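Local coordinates for cysteine protease S273R (African swine fever virus pig/Kenya/KEN-50/1950, PDB 6LJ9), which is a cysteine protease that probably processes the viral polyproteins pp220 and pp62 into core-shell proteins and probably cleaves host innate-immunity proteins, at the interface of chains A and B. Coordinates in Å, arbitrary orientation; residue numbers count along the deposited sequence, not the author numbering. Chains: chain A/B, Cysteine protease S273R.

The interface of chains A and B. Residues chain A 179-180, 213, 216; chain B 178-180, 249.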
loop_
_atom_site.group_PDB
_atom_site.type_symbol
_atom_site.label_atom_id
_atom_site.label_comp_id
_atom_site.label_asym_id
_atom_site.label_seq_id
_atom_site.Cartn_x
_atom_site.Cartn_y
_atom_site.Cartn_z
ATOM N N ASP A 179 11.160 -1.349 8.961
ATOM C CA ASP A 179 12.199 -0.874 9.866
ATOM C C ASP A 179 13.593 -1.386 9.538
ATOM O O ASP A 179 14.575 -0.717 9.878
ATOM C CB ASP A 179 11.860 -1.266 11.308
ATOM C CG ASP A 179 10.848 -0.338 11.939
ATOM O OD1 ASP A 179 10.794 0.841 11.534
ATOM O OD2 ASP A 179 10.110 -0.784 12.838
ATOM N N CYS A 180 13.717 -2.547 8.901
ATOM C CA CYS A 180 15.020 -3.100 8.546
ATOM C C CYS A 180 14.989 -3.546 7.094
ATOM O O CYS A 180 14.137 -4.351 6.707
ATOM C CB CYS A 180 15.403 -4.264 9.463
ATOM S SG CYS A 180 15.931 -3.747 11.111
ATOM N N HIS A 213 18.903 2.918 9.293
ATOM C CA HIS A 213 19.843 2.484 10.320
ATOM C C HIS A 213 20.343 1.064 10.074
ATOM O O HIS A 213 21.531 0.783 10.270
ATOM C CB HIS A 213 19.192 2.595 11.699
ATOM C CG HIS A 213 17.898 1.851 11.823
ATOM N ND1 HIS A 213 17.833 0.536 12.230
ATOM C CD2 HIS A 213 16.621 2.238 11.597
ATOM C CE1 HIS A 213 16.571 0.144 12.249
ATOM N NE2 HIS A 213 15.815 1.158 11.869
ATOM N N LYS A 216 20.567 -4.946 5.468
ATOM C CA LYS A 216 21.166 -6.270 5.397
ATOM C C LYS A 216 21.328 -6.689 3.942
ATOM O O LYS A 216 20.457 -6.426 3.109
ATOM C CB LYS A 216 20.311 -7.298 6.145
ATOM C CG LYS A 216 19.883 -6.844 7.530
ATOM C CD LYS A 216 19.238 -7.972 8.316
ATOM C CE LYS A 216 18.824 -7.501 9.701
ATOM N NZ LYS A 216 18.377 -8.627 10.565
ATOM N N GLY B 178 8.500 -4.418 7.556
ATOM C CA GLY B 178 9.915 -4.619 7.346
ATOM C C GLY B 178 10.406 -5.969 7.832
ATOM O O GLY B 178 9.646 -6.820 8.298
ATOM N N ASP B 179 11.724 -6.153 7.721
ATOM C CA ASP B 179 12.324 -7.411 8.143
ATOM C C ASP B 179 12.376 -7.532 9.658
ATOM O O ASP B 179 12.437 -8.653 10.175
ATOM C CB ASP B 179 13.729 -7.559 7.552
ATOM C CG ASP B 179 14.215 -9.003 7.554
ATOM O OD1 ASP B 179 13.446 -9.895 7.137
ATOM O OD2 ASP B 179 15.368 -9.246 7.965
ATOM N N CYS B 180 12.344 -6.409 10.373
ATOM C CA CYS B 180 12.246 -6.380 11.828
ATOM C C CYS B 180 10.950 -5.671 12.194
ATOM O O CYS B 180 10.839 -4.450 12.034
ATOM C CB CYS B 180 13.446 -5.674 12.451
ATOM S SG CYS B 180 13.179 -5.136 14.152
ATOM N N TYR B 249 10.721 5.622 13.059
ATOM C CA TYR B 249 10.538 6.026 14.449
ATOM C C TYR B 249 11.771 6.718 15.010
ATOM O O TYR B 249 11.656 7.472 15.984
ATOM C CB TYR B 249 10.177 4.812 15.314
ATOM C CG TYR B 249 11.175 3.670 15.256
ATOM C CD1 TYR B 249 12.417 3.767 15.875
ATOM C CD2 TYR B 249 10.865 2.488 14.599
ATOM C CE1 TYR B 249 13.323 2.727 15.829
ATOM C CE2 TYR B 249 11.767 1.442 14.550
ATOM C CZ TYR B 249 12.993 1.567 15.165
ATOM O OH TYR B 249 13.891 0.525 15.116
#
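The phenol ring of B:Tyr249 turns one edge, CD2 and CE2, to the carboxylate of A:Asp179, whose OD2 lies in the ring plane at that edge. Both chains are copies of a C63 peptidase with an Ulp1-type catalytic domain. The carboxylate is turned 77° from the ring plane, which displaces OD1 toward one face of the ring, 3.2 Å from CE2. OD2 facing the ring hydrogens may give a mild electrostatic attraction, although A:Asp179 is poorly ordered. On the same side as OD1, the NE2 edge of the A:His213 imidazole sits over the face at the hydroxyl end of the ring, 3.8 Å from OH and too far for a hydrogen bond; the two side chains run at about a right angle. B:Tyr249 opens helix 249-254.

Residues 179-180 of A meet 178-180 of B, joined by A:His213 and A:Lys216 and by B:Tyr249, in an arrangement that is not an exact two-fold. The amide N of B:Asp179 donates to the carbonyl O of A:Cys180 at 3.2 Å, on a lone pair in the carbonyl plane, 159° at the hydrogen. Beside this bond A:Cys180 SG packs on CB of B:Cys180 at 3.4 Å. The SG of B:Cys180, anti to its own backbone N (chi1 162°), is turned aside, and CB is the atom that meets A:Cys180 SG. Across the loop B:Asp179 OD2 lies 4.0 Å from NZ of the extended, poorly ordered A:Lys216, too far for a salt bridge but perhaps a weak attraction. The centre of the patch is about 22 Å from A:Asn187 of the active site; the pairing may reflect crystal packing alone.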